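MRNA-binding protein PUF3 (PDB 3K49) binds the 3'-UTRs of mRNAs that mostly encode mitochondrial proteins, brings them near mitochondria, and promotes deadenylation and decay of the COX17 message. Local coordinates at residues 38-43 with 75-80; 182-187 with 219-224. All coordinates share one frame; numbering follows the deposited sequence.

Contact 1. Residues 38-43 with 75-80; sequences KDQHGS and DVFGNY. With nucleotides of chain B.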
ATOM      1  N   LYS A  38     -12.718 -29.247  -1.694  1.00 44.87           N
ATOM      2  CA  LYS A  38     -11.525 -29.350  -0.849  1.00 44.83           C
ATOM      3  C   LYS A  38     -10.320 -29.860  -1.618  1.00 43.14           C
ATOM      4  O   LYS A  38      -9.234 -30.005  -1.067  1.00 50.95           O
ATOM      5  CB  LYS A  38     -11.776 -30.205   0.391  1.00 38.99           C
ATOM      6  CG  LYS A  38     -12.782 -29.596   1.348  1.00 43.27           C
ATOM      7  CD  LYS A  38     -12.919 -30.447   2.586  1.00 54.91           C
ATOM      8  CE  LYS A  38     -13.974 -29.899   3.532  1.00 66.48           C
ATOM      9  NZ  LYS A  38     -14.466 -30.962   4.457  1.00 78.25           N
ATOM     10  N   ASP A  39     -10.524 -30.123  -2.899  1.00 42.72           N
ATOM     11  CA  ASP A  39      -9.473 -30.637  -3.762  1.00 45.87           C
ATOM     12  C   ASP A  39      -9.028 -29.517  -4.681  1.00 42.32           C
ATOM     13  O   ASP A  39      -9.865 -28.771  -5.184  1.00 46.68           O
ATOM     14  CB  ASP A  39     -10.028 -31.792  -4.592  1.00 43.35           C
ATOM     15  CG  ASP A  39      -9.004 -32.369  -5.542  1.00 59.61           C
ATOM     16  OD1 ASP A  39      -8.014 -32.976  -5.063  1.00 73.54           O
ATOM     17  OD2 ASP A  39      -9.203 -32.225  -6.768  1.00 64.49           O
ATOM     18  N   GLN A  40      -7.729 -29.388  -4.928  1.00 39.22           N
ATOM     19  CA  GLN A  40      -7.265 -28.250  -5.728  1.00 49.06           C
ATOM     20  C   GLN A  40      -7.869 -28.233  -7.130  1.00 53.13           C
ATOM     21  O   GLN A  40      -8.399 -27.217  -7.584  1.00 55.05           O
ATOM     22  CB  GLN A  40      -5.740 -28.191  -5.828  1.00 50.08           C
ATOM     23  CG  GLN A  40      -5.267 -27.138  -6.831  1.00 49.17           C
ATOM     24  CD  GLN A  40      -3.787 -26.823  -6.738  1.00 54.31           C
ATOM     25  OE1 GLN A  40      -3.316 -25.841  -7.309  1.00 65.90           O
ATOM     26  NE2 GLN A  40      -3.045 -27.654  -6.024  1.00 54.47           N
ATOM     27  N   HIS A  41      -7.776 -29.363  -7.819  1.00 63.68           N
ATOM     28  CA  HIS A  41      -8.270 -29.462  -9.190  1.00 58.48           C
ATOM     29  C   HIS A  41      -9.793 -29.394  -9.246  1.00 48.21           C
ATOM     30  O   HIS A  41     -10.355 -28.632 -10.025  1.00 46.24           O
ATOM     31  CB  HIS A  41      -7.713 -30.718  -9.862  1.00 54.82           C
ATOM     32  CG  HIS A  41      -6.224 -30.687 -10.036  1.00 81.84           C
ATOM     33  ND1 HIS A  41      -5.419 -31.728  -9.728  1.00 88.87           N
ATOM     34  CD2 HIS A  41      -5.404 -29.739 -10.503  1.00 77.87           C
ATOM     35  CE1 HIS A  41      -4.158 -31.425  -9.993  1.00 89.61           C
ATOM     36  NE2 HIS A  41      -4.123 -30.226 -10.462  1.00 77.92           N
ATOM     37  N   GLY A  42     -10.453 -30.177  -8.404  1.00 48.29           N
ATOM     38  CA  GLY A  42     -11.891 -30.085  -8.280  1.00 52.90           C
ATOM     39  C   GLY A  42     -12.321 -28.642  -8.092  1.00 54.19           C
ATOM     40  O   GLY A  42     -13.259 -28.186  -8.740  1.00 55.03           O
ATOM     41  N   SER A  43     -11.631 -27.929  -7.206  1.00 43.60           N
ATOM     42  CA  SER A  43     -11.964 -26.543  -6.880  1.00 39.14           C
ATOM     43  C   SER A  43     -11.854 -25.575  -8.061  1.00 41.38           C
ATOM     44  O   SER A  43     -12.765 -24.792  -8.307  1.00 39.67           O
ATOM     45  CB  SER A  43     -11.089 -26.027  -5.727  1.00 50.39           C
ATOM     46  OG  SER A  43     -11.396 -24.677  -5.425  1.00 39.65           O
ATOM     47  N   ASP A  75     -10.831 -23.461   4.223  1.00 46.36           N
ATOM     48  CA  ASP A  75     -10.032 -24.433   3.481  1.00 33.77           C
ATOM     49  C   ASP A  75      -9.180 -23.800   2.392  1.00 33.80           C
ATOM     50  O   ASP A  75      -9.600 -22.865   1.722  1.00 48.03           O
ATOM     51  CB  ASP A  75     -10.921 -25.532   2.905  1.00 32.78           C
ATOM     52  CG  ASP A  75     -10.120 -26.637   2.219  1.00 53.01           C
ATOM     53  OD1 ASP A  75      -9.978 -27.753   2.796  1.00 55.90           O
ATOM     54  OD2 ASP A  75      -9.624 -26.376   1.100  1.00 53.76           O
ATOM     55  N   VAL A  76      -7.980 -24.333   2.219  1.00 38.69           N
ATOM     56  CA  VAL A  76      -7.006 -23.811   1.267  1.00 40.57           C
ATOM     57  C   VAL A  76      -7.512 -23.740  -0.163  1.00 32.47           C
ATOM     58  O   VAL A  76      -7.092 -22.874  -0.939  1.00 41.42           O
ATOM     59  CB  VAL A  76      -5.737 -24.685   1.228  1.00 48.32           C
ATOM     60  CG1 VAL A  76      -6.076 -26.091   0.738  1.00 48.90           C
ATOM     61  CG2 VAL A  76      -4.680 -24.049   0.342  1.00 35.35           C
ATOM     62  N   PHE A  77      -8.368 -24.676  -0.536  1.00 34.77           N
ATOM     63  CA  PHE A  77      -8.844 -24.723  -1.911  1.00 38.20           C
ATOM     64  C   PHE A  77     -10.304 -24.358  -1.964  1.00 38.14           C
ATOM     65  O   PHE A  77     -10.766 -23.830  -2.961  1.00 36.11           O
ATOM     66  CB  PHE A  77      -8.612 -26.091  -2.544  1.00 38.22           C
ATOM     67  CG  PHE A  77      -7.171 -26.495  -2.586  1.00 44.16           C
ATOM     68  CD1 PHE A  77      -6.782 -27.758  -2.147  1.00 43.09           C
ATOM     69  CD2 PHE A  77      -6.199 -25.608  -3.040  1.00 41.31           C
ATOM     70  CE1 PHE A  77      -5.459 -28.133  -2.181  1.00 39.03           C
ATOM     71  CE2 PHE A  77      -4.870 -25.977  -3.074  1.00 46.12           C
ATOM     72  CZ  PHE A  77      -4.500 -27.247  -2.639  1.00 37.16           C
ATOM     73  N   GLY A  78     -11.026 -24.623  -0.878  1.00 41.95           N
ATOM     74  CA  GLY A  78     -12.454 -24.361  -0.845  1.00 31.18           C
ATOM     75  C   GLY A  78     -12.791 -22.885  -0.737  1.00 36.85           C
ATOM     76  O   GLY A  78     -13.920 -22.471  -1.016  1.00 38.55           O
ATOM     77  N   ASN A  79     -11.829 -22.072  -0.313  1.00 33.96           N
ATOM     78  CA  ASN A  79     -12.183 -20.707   0.020  1.00 30.10           C
ATOM     79  C   ASN A  79     -12.512 -19.947  -1.252  1.00 27.66           C
ATOM     80  O   ASN A  79     -13.341 -19.050  -1.217  1.00 25.46           O
ATOM     81  CB  ASN A  79     -11.129 -19.992   0.905  1.00 28.35           C
ATOM     82  CG  ASN A  79      -9.900 -19.572   0.129  1.00 33.17           C
ATOM     83  OD1 ASN A  79      -9.804 -18.438  -0.346  1.00 32.39           O
ATOM     84  ND2 ASN A  79      -8.968 -20.496  -0.037  1.00 34.81           N
ATOM     85  N   TYR A  80     -11.908 -20.337  -2.377  1.00 32.06           N
ATOM     86  CA  TYR A  80     -12.250 -19.737  -3.684  1.00 37.51           C
ATOM     87  C   TYR A  80     -13.691 -20.009  -4.137  1.00 32.61           C
ATOM     88  O   TYR A  80     -14.313 -19.180  -4.795  1.00 44.08           O
ATOM     89  CB  TYR A  80     -11.310 -20.219  -4.779  1.00 35.64           C
ATOM     90  CG  TYR A  80      -9.874 -19.980  -4.492  1.00 34.21           C
ATOM     91  CD1 TYR A  80      -9.092 -20.976  -3.932  1.00 32.93           C
ATOM     92  CD2 TYR A  80      -9.288 -18.750  -4.767  1.00 34.72           C
ATOM     93  CE1 TYR A  80      -7.753 -20.761  -3.647  1.00 40.96           C
ATOM     94  CE2 TYR A  80      -7.937 -18.518  -4.477  1.00 37.86           C
ATOM     95  CZ  TYR A  80      -7.177 -19.533  -3.920  1.00 42.66           C
ATOM     96  OH  TYR A  80      -5.847 -19.327  -3.631  1.00 46.54           O
TER
ATOM     97  P     A B  10       0.036 -19.737  -2.784  1.00 70.18           P
ATOM     98  OP1   A B  10       1.315 -20.309  -2.307  1.00 64.40           O
ATOM     99  OP2   A B  10       0.038 -18.594  -3.732  1.00 69.04           O
ATOM    100  O5'   A B  10      -0.847 -20.907  -3.418  1.00 73.12           O
ATOM    101  C5'   A B  10      -1.292 -21.986  -2.603  1.00 56.23           C
ATOM    102  C4'   A B  10      -1.761 -23.146  -3.457  1.00 60.45           C
ATOM    103  O4'   A B  10      -3.115 -22.869  -3.911  1.00 67.14           O
ATOM    104  C3'   A B  10      -0.942 -23.456  -4.710  1.00 63.44           C
ATOM    105  O3'   A B  10      -1.046 -24.848  -5.000  1.00 69.76           O
ATOM    106  C2'   A B  10      -1.725 -22.719  -5.785  1.00 62.71           C
ATOM    107  O2'   A B  10      -1.526 -23.259  -7.078  1.00 72.52           O
ATOM    108  C1'   A B  10      -3.160 -22.970  -5.311  1.00 60.63           C
ATOM    109  N9    A B  10      -4.140 -22.019  -5.836  1.00 59.93           N
ATOM    110  C8    A B  10      -3.943 -20.703  -6.174  1.00 49.69           C
ATOM    111  N7    A B  10      -5.011 -20.119  -6.665  1.00 53.13           N
ATOM    112  C5    A B  10      -5.979 -21.112  -6.636  1.00 56.00           C
ATOM    113  C6    A B  10      -7.334 -21.131  -7.026  1.00 50.60           C
ATOM    114  N6    A B  10      -7.970 -20.068  -7.519  1.00 42.35           N
ATOM    115  N1    A B  10      -8.015 -22.286  -6.878  1.00 49.05           N
ATOM    116  C2    A B  10      -7.383 -23.347  -6.360  1.00 45.12           C
ATOM    117  N3    A B  10      -6.122 -23.451  -5.948  1.00 48.43           N
ATOM    118  C4    A B  10      -5.464 -22.286  -6.116  1.00 58.09           C
ATOM    119  P     U B   9       0.811 -15.247   1.505  1.00 52.87           P
ATOM    120  OP1   U B   9       1.579 -16.502   1.709  1.00 58.65           O
ATOM    121  OP2   U B   9       1.398 -14.144   0.715  1.00 52.88           O
ATOM    122  O5'   U B   9      -0.582 -15.628   0.828  1.00 58.45           O
ATOM    123  C5'   U B   9      -0.616 -16.319  -0.412  1.00 54.36           C
ATOM    124  C4'   U B   9      -1.619 -17.439  -0.316  1.00 60.07           C
ATOM    125  O4'   U B   9      -2.931 -16.878  -0.159  1.00 58.48           O
ATOM    126  C3'   U B   9      -1.778 -18.326  -1.532  1.00 55.48           C
ATOM    127  O3'   U B   9      -0.774 -19.325  -1.468  1.00 59.18           O
ATOM    128  C2'   U B   9      -3.165 -18.936  -1.318  1.00 48.41           C
ATOM    129  O2'   U B   9      -3.091 -20.169  -0.624  1.00 54.14           O
ATOM    130  C1'   U B   9      -3.876 -17.883  -0.451  1.00 47.58           C
ATOM    131  N1    U B   9      -5.058 -17.236  -1.064  1.00 42.07           N
ATOM    132  C2    U B   9      -6.274 -17.864  -0.954  1.00 39.26           C
ATOM    133  O2    U B   9      -6.418 -18.922  -0.364  1.00 35.69           O
ATOM    134  N3    U B   9      -7.326 -17.202  -1.547  1.00 41.39           N
ATOM    135  C4    U B   9      -7.272 -15.992  -2.212  1.00 43.13           C
ATOM    136  O4    U B   9      -8.279 -15.540  -2.748  1.00 49.59           O
ATOM    137  C5    U B   9      -5.970 -15.395  -2.264  1.00 33.89           C
ATOM    138  C6    U B   9      -4.938 -16.022  -1.709  1.00 43.33           C
TER
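Lys38 and Gln40 run past Gly78 and Phe77, their CA atoms approaching to 5.1 Å for Lys38–Gly78 and 5.4 Å for Gln40–Phe77, where two turns each lead into a helix. The Phe77 ring carries the contact. Gln40 lays CB over the ring centre, 3.5 Å from the centroid of Phe77 and 8° off its normal, a CH-pi contact; Val76 CG1 lies on the opposite face, and Lys38 O meets the ring edge. With CG anti to the backbone N (chi1 171°) and the chain extended, Gln40 passes the ring and accepts from O2' of A10 of chain B through OE1, at 3.2 Å. Behind the ring, Ser43 OG donates to Phe77 O over 2.7 Å, coming from above the carbonyl plane.

Both turns are held by acids. Asp39, at the N-cap of its helix, accepts from Gly42 N through OD2. Asp75 OD2 accepts from Phe77 N, which makes an Asx turn, and from Gly78 N, which extends it to an Asx motif and fixes the backbone presenting the ring. Lys38 packs its CG beside Asp75 OD1, but its NZ pairs with Glu71.

Asn79, tied to Asp75 O, reads the uracil edge of U9 of chain B, with N3 donating to OD1 at 3.0 Å. The contact thus joins the starts of helices 40-50 and 79-88, in Pumilio repeats 1 and 2; Asn79 also touches Arg116 and Val117 of the next such helix, 114-124.

Contact 2. Residues 182-187 with 219-224; sequences THSYGC and DQYGNY. With nucleotides of chain B.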
ATOM      1  N   THR A 182       4.728   3.453  12.454  1.00 43.60           N
ATOM      2  CA  THR A 182       6.037   2.810  12.297  1.00 50.82           C
ATOM      3  C   THR A 182       5.929   1.277  12.278  1.00 57.05           C
ATOM      4  O   THR A 182       6.925   0.563  12.120  1.00 55.15           O
ATOM      5  CB  THR A 182       7.055   3.270  13.377  1.00 52.18           C
ATOM      6  OG1 THR A 182       6.439   3.231  14.673  1.00 52.60           O
ATOM      7  CG2 THR A 182       7.556   4.695  13.073  1.00 45.11           C
ATOM      8  N   HIS A 183       4.712   0.772  12.434  1.00 56.09           N
ATOM      9  CA  HIS A 183       4.474  -0.658  12.296  1.00 50.03           C
ATOM     10  C   HIS A 183       4.192  -1.003  10.829  1.00 44.45           C
ATOM     11  O   HIS A 183       3.721  -0.164  10.065  1.00 46.41           O
ATOM     12  CB  HIS A 183       3.330  -1.106  13.213  1.00 51.92           C
ATOM     13  CG  HIS A 183       3.018  -2.580  13.127  1.00 68.81           C
ATOM     14  ND1 HIS A 183       1.996  -3.070  12.363  1.00 56.40           N
ATOM     15  CD2 HIS A 183       3.611  -3.642  13.729  1.00 61.32           C
ATOM     16  CE1 HIS A 183       1.963  -4.401  12.483  1.00 52.84           C
ATOM     17  NE2 HIS A 183       2.920  -4.761  13.302  1.00 52.12           N
ATOM     18  N   SER A 184       4.493  -2.239  10.449  1.00 44.23           N
ATOM     19  CA  SER A 184       4.348  -2.707   9.076  1.00 45.14           C
ATOM     20  C   SER A 184       2.903  -2.622   8.558  1.00 43.87           C
ATOM     21  O   SER A 184       2.676  -2.246   7.419  1.00 46.34           O
ATOM     22  CB  SER A 184       4.870  -4.145   8.968  1.00 45.56           C
ATOM     23  OG  SER A 184       5.043  -4.531   7.617  1.00 63.74           O
ATOM     24  N   TYR A 185       1.935  -2.966   9.398  1.00 37.07           N
ATOM     25  CA  TYR A 185       0.542  -2.981   8.983  1.00 42.38           C
ATOM     26  C   TYR A 185      -0.096  -1.664   9.359  1.00 40.19           C
ATOM     27  O   TYR A 185      -0.958  -1.153   8.642  1.00 45.92           O
ATOM     28  CB  TYR A 185      -0.252  -4.125   9.650  1.00 45.28           C
ATOM     29  CG  TYR A 185       0.350  -5.508   9.502  1.00 39.51           C
ATOM     30  CD1 TYR A 185       0.290  -6.425  10.537  1.00 35.96           C
ATOM     31  CD2 TYR A 185       0.998  -5.880   8.341  1.00 35.19           C
ATOM     32  CE1 TYR A 185       0.846  -7.666  10.410  1.00 36.10           C
ATOM     33  CE2 TYR A 185       1.565  -7.113   8.212  1.00 29.45           C
ATOM     34  CZ  TYR A 185       1.483  -8.009   9.239  1.00 35.93           C
ATOM     35  OH  TYR A 185       2.039  -9.264   9.076  1.00 43.51           O
ATOM     36  N   GLY A 186       0.324  -1.125  10.497  1.00 36.80           N
ATOM     37  CA  GLY A 186      -0.223   0.118  11.002  1.00 36.02           C
ATOM     38  C   GLY A 186      -0.111   1.259  10.009  1.00 45.56           C
ATOM     39  O   GLY A 186      -0.958   2.147   9.993  1.00 50.54           O
ATOM     40  N   CYS A 187       0.929   1.248   9.179  1.00 40.70           N
ATOM     41  CA  CYS A 187       1.134   2.357   8.268  1.00 39.77           C
ATOM     42  C   CYS A 187       0.190   2.269   7.063  1.00 46.43           C
ATOM     43  O   CYS A 187      -0.215   3.291   6.497  1.00 47.52           O
ATOM     44  CB  CYS A 187       2.605   2.495   7.853  1.00 41.97           C
ATOM     45  SG  CYS A 187       3.301   1.183   6.856  1.00 50.79           S
ATOM     46  N   ASP A 219      12.279   6.236   9.429  1.00 46.24           N
ATOM     47  CA  ASP A 219      11.771   4.893   9.709  1.00 37.04           C
ATOM     48  C   ASP A 219      11.455   4.094   8.440  1.00 37.32           C
ATOM     49  O   ASP A 219      11.046   4.655   7.412  1.00 37.63           O
ATOM     50  CB  ASP A 219      10.522   4.982  10.572  1.00 42.27           C
ATOM     51  CG  ASP A 219      10.177   3.668  11.210  1.00 60.39           C
ATOM     52  OD1 ASP A 219       9.016   3.227  11.065  1.00 57.18           O
ATOM     53  OD2 ASP A 219      11.081   3.073  11.844  1.00 72.75           O
ATOM     54  N   GLN A 220      11.624   2.777   8.523  1.00 42.10           N
ATOM     55  CA  GLN A 220      11.374   1.902   7.373  1.00 46.35           C
ATOM     56  C   GLN A 220       9.907   1.797   6.941  1.00 41.07           C
ATOM     57  O   GLN A 220       9.622   1.336   5.831  1.00 42.20           O
ATOM     58  CB  GLN A 220      11.919   0.505   7.618  1.00 38.88           C
ATOM     59  CG  GLN A 220      11.305  -0.171   8.818  1.00 53.94           C
ATOM     60  CD  GLN A 220      11.789  -1.593   8.987  1.00 62.23           C
ATOM     61  OE1 GLN A 220      11.853  -2.361   8.015  1.00 62.50           O
ATOM     62  NE2 GLN A 220      12.137  -1.958  10.222  1.00 48.63           N
ATOM     63  N   TYR A 221       8.986   2.209   7.810  1.00 35.51           N
ATOM     64  CA  TYR A 221       7.573   2.213   7.453  1.00 41.98           C
ATOM     65  C   TYR A 221       6.988   3.612   7.479  1.00 38.57           C
ATOM     66  O   TYR A 221       6.282   4.005   6.553  1.00 38.33           O
ATOM     67  CB  TYR A 221       6.747   1.282   8.353  1.00 37.07           C
ATOM     68  CG  TYR A 221       7.239  -0.144   8.361  1.00 46.18           C
ATOM     69  CD1 TYR A 221       7.651  -0.761   9.554  1.00 41.48           C
ATOM     70  CD2 TYR A 221       7.314  -0.873   7.180  1.00 38.56           C
ATOM     71  CE1 TYR A 221       8.112  -2.066   9.564  1.00 37.11           C
ATOM     72  CE2 TYR A 221       7.765  -2.183   7.179  1.00 45.30           C
ATOM     73  CZ  TYR A 221       8.163  -2.770   8.373  1.00 52.39           C
ATOM     74  OH  TYR A 221       8.618  -4.063   8.373  1.00 61.64           O
ATOM     75  N   GLY A 222       7.276   4.351   8.546  1.00 34.34           N
ATOM     76  CA  GLY A 222       6.845   5.731   8.670  1.00 33.62           C
ATOM     77  C   GLY A 222       7.147   6.630   7.469  1.00 44.31           C
ATOM     78  O   GLY A 222       6.374   7.547   7.181  1.00 39.28           O
ATOM     79  N   ASN A 223       8.258   6.379   6.772  1.00 41.00           N
ATOM     80  CA  ASN A 223       8.623   7.191   5.616  1.00 35.69           C
ATOM     81  C   ASN A 223       7.598   7.096   4.487  1.00 44.57           C
ATOM     82  O   ASN A 223       7.479   8.004   3.655  1.00 46.95           O
ATOM     83  CB  ASN A 223      10.032   6.858   5.111  1.00 31.74           C
ATOM     84  CG  ASN A 223      10.080   5.601   4.278  1.00 41.21           C
ATOM     85  OD1 ASN A 223       9.859   5.636   3.059  1.00 46.09           O
ATOM     86  ND2 ASN A 223      10.417   4.483   4.916  1.00 36.17           N
ATOM     87  N   TYR A 224       6.835   6.012   4.458  1.00 39.45           N
ATOM     88  CA  TYR A 224       5.764   5.910   3.472  1.00 37.43           C
ATOM     89  C   TYR A 224       4.615   6.831   3.849  1.00 37.92           C
ATOM     90  O   TYR A 224       4.000   7.438   2.983  1.00 41.64           O
ATOM     91  CB  TYR A 224       5.277   4.473   3.332  1.00 33.53           C
ATOM     92  CG  TYR A 224       6.278   3.569   2.654  1.00 37.58           C
ATOM     93  CD1 TYR A 224       7.036   2.665   3.389  1.00 33.82           C
ATOM     94  CD2 TYR A 224       6.471   3.621   1.278  1.00 36.08           C
ATOM     95  CE1 TYR A 224       7.950   1.829   2.770  1.00 31.88           C
ATOM     96  CE2 TYR A 224       7.383   2.792   0.649  1.00 31.80           C
ATOM     97  CZ  TYR A 224       8.115   1.901   1.400  1.00 39.16           C
ATOM     98  OH  TYR A 224       9.023   1.082   0.778  1.00 45.29           O
TER
ATOM     99  P     A B   6      10.723  -3.578  -0.280  1.00 70.31           P
ATOM    100  OP1   A B   6      11.132  -5.002  -0.367  1.00 71.59           O
ATOM    101  OP2   A B   6      10.264  -2.876  -1.506  1.00 51.37           O
ATOM    102  O5'   A B   6       9.556  -3.464   0.803  1.00 54.90           O
ATOM    103  C5'   A B   6       9.801  -3.773   2.165  1.00 49.13           C
ATOM    104  C4'   A B   6       8.555  -3.512   2.995  1.00 60.43           C
ATOM    105  O4'   A B   6       8.178  -2.113   2.920  1.00 55.49           O
ATOM    106  C3'   A B   6       7.277  -4.224   2.559  1.00 62.80           C
ATOM    107  O3'   A B   6       7.288  -5.588   2.976  1.00 71.57           O
ATOM    108  C2'   A B   6       6.219  -3.412   3.302  1.00 56.74           C
ATOM    109  O2'   A B   6       6.133  -3.749   4.671  1.00 61.19           O
ATOM    110  C1'   A B   6       6.783  -2.003   3.192  1.00 53.43           C
ATOM    111  N9    A B   6       6.173  -1.191   2.145  1.00 39.44           N
ATOM    112  C8    A B   6       6.449  -1.197   0.798  1.00 39.92           C
ATOM    113  N7    A B   6       5.748  -0.322   0.113  1.00 43.17           N
ATOM    114  C5    A B   6       4.956   0.293   1.078  1.00 35.62           C
ATOM    115  C6    A B   6       3.992   1.323   0.997  1.00 37.67           C
ATOM    116  N6    A B   6       3.652   1.919  -0.153  1.00 31.87           N
ATOM    117  N1    A B   6       3.391   1.714   2.137  1.00 33.14           N
ATOM    118  C2    A B   6       3.735   1.097   3.280  1.00 43.16           C
ATOM    119  N3    A B   6       4.618   0.113   3.483  1.00 40.03           N
ATOM    120  C4    A B   6       5.200  -0.241   2.327  1.00 34.32           C
ATOM    121  P     U B   5      16.477  -2.180  -2.163  1.00 76.46           P
ATOM    122  OP1   U B   5      16.686  -3.406  -1.360  1.00 58.97           O
ATOM    123  OP2   U B   5      15.938  -2.267  -3.545  1.00 61.17           O
ATOM    124  O5'   U B   5      15.536  -1.182  -1.351  1.00 84.45           O
ATOM    125  C5'   U B   5      14.127  -1.311  -1.405  1.00 67.48           C
ATOM    126  C4'   U B   5      13.558  -1.041  -0.034  1.00 63.40           C
ATOM    127  O4'   U B   5      13.633   0.373   0.246  1.00 66.16           O
ATOM    128  C3'   U B   5      12.092  -1.362   0.167  1.00 57.64           C
ATOM    129  O3'   U B   5      11.943  -2.763   0.398  1.00 64.98           O
ATOM    130  C2'   U B   5      11.801  -0.553   1.422  1.00 55.05           C
ATOM    131  O2'   U B   5      12.283  -1.213   2.570  1.00 56.19           O
ATOM    132  C1'   U B   5      12.632   0.714   1.180  1.00 61.12           C
ATOM    133  N1    U B   5      11.873   1.864   0.648  1.00 46.56           N
ATOM    134  C2    U B   5      11.332   2.749   1.548  1.00 46.28           C
ATOM    135  O2    U B   5      11.454   2.620   2.752  1.00 43.30           O
ATOM    136  N3    U B   5      10.635   3.796   0.991  1.00 37.82           N
ATOM    137  C4    U B   5      10.421   4.028  -0.342  1.00 43.35           C
ATOM    138  O4    U B   5       9.731   4.982  -0.684  1.00 54.69           O
ATOM    139  C5    U B   5      11.015   3.065  -1.218  1.00 43.24           C
ATOM    140  C6    U B   5      11.706   2.043  -0.706  1.00 47.61           C
ATOM    141  P     A B   8       2.973 -10.519   5.418  1.00 46.67           P
ATOM    142  OP1   A B   8       3.315 -10.301   6.834  1.00 32.48           O
ATOM    143  OP2   A B   8       4.009 -10.978   4.462  1.00 43.47           O
ATOM    144  O5'   A B   8       1.759 -11.559   5.340  1.00 43.82           O
ATOM    145  C5'   A B   8       1.077 -11.777   4.112  1.00 44.69           C
ATOM    146  C4'   A B   8      -0.052 -12.766   4.307  1.00 40.84           C
ATOM    147  O4'   A B   8      -1.254 -12.056   4.664  1.00 43.59           O
ATOM    148  C3'   A B   8      -0.443 -13.541   3.059  1.00 42.46           C
ATOM    149  O3'   A B   8       0.402 -14.673   2.942  1.00 46.78           O
ATOM    150  C2'   A B   8      -1.883 -13.958   3.368  1.00 50.64           C
ATOM    151  O2'   A B   8      -1.988 -15.129   4.150  1.00 53.20           O
ATOM    152  C1'   A B   8      -2.375 -12.798   4.237  1.00 52.13           C
ATOM    153  N9    A B   8      -3.334 -11.903   3.583  1.00 40.74           N
ATOM    154  C8    A B   8      -4.613 -11.658   4.006  1.00 38.15           C
ATOM    155  N7    A B   8      -5.282 -10.829   3.238  1.00 39.73           N
ATOM    156  C5    A B   8      -4.382 -10.509   2.238  1.00 41.22           C
ATOM    157  C6    A B   8      -4.481  -9.672   1.115  1.00 42.47           C
ATOM    158  N6    A B   8      -5.582  -8.991   0.810  1.00 34.10           N
ATOM    159  N1    A B   8      -3.397  -9.561   0.314  1.00 47.00           N
ATOM    160  C2    A B   8      -2.292 -10.248   0.632  1.00 32.80           C
ATOM    161  N3    A B   8      -2.077 -11.068   1.664  1.00 52.08           N
ATOM    162  C4    A B   8      -3.172 -11.156   2.439  1.00 43.13           C
TER
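Tyr221 slots its side chain against Ser184 and Cys187, joining Pumilio repeats 5 and 6 of the PUM homology domain at the turns that open helices 186-196 and 222-230. Its CB lies 3.8 Å from Cys187 SG, whose sulfur sits oblique to the ring and also meets the base of A6 of chain B. Further out, CD1 of Tyr221 comes 3.0 Å from Thr182 O, which lies at the ring edge. The ring centre carries Ser184 CA on one face, 3.6 Å from the centroid of Tyr221 and 3° off the normal, a CH-pi contact; Gln220 CG lies over the other face, toward the rim. CE2 reaches O2' of A6 of chain B at 3.4 Å, and at the tip CZ and OH lie beside Ser184 CB and OG. At Tyr221 an alanine would probably leave Ser184 and the ribose of A6 of chain B without their aromatic neighbour and open a gap between the two turns.

Ser184 OG, anti to the backbone N (chi1 -166°), makes a weak bond to the same O2'. His183 ND1 receives Gly186 N in its ring plane, holding the first turn.

Two more residues of 219-224 meet bases. Tyr224 lies over A6, with CD2 3.4 Å from C6 of A6 of chain B, and Asn223 OD1 receives N3 of U5 of chain B at 2.9 Å. Asn223 ND2 is shared between O2 of that uracil and Asp219 O. The Tyr185 hydroxyl donates to OP1 of A8 of chain B at 2.8 Å.

Overall arrangement
The two contacts illustrate how a repeat protein reuses one joint. Each brings together the turns before equivalent helices of consecutive Pumilio repeats, with 31 residues between its segments, and each pairs an aromatic ring with a neighbouring turn and an asparagine with a uracil. Contact 1 is a surface contact near the N-terminal end, its centre about 28 Å from that of the chain; the centre of contact 2, partly buried, is about 11 Å from the centre of the chain. Their centres lie about 34 Å apart and they do not touch. Chemistry varies within the scheme: contact 1 has a serine-to-carbonyl hydrogen bond where contact 2 has a cysteine sulfur, and a glutamine rather than a serine meets the ribose.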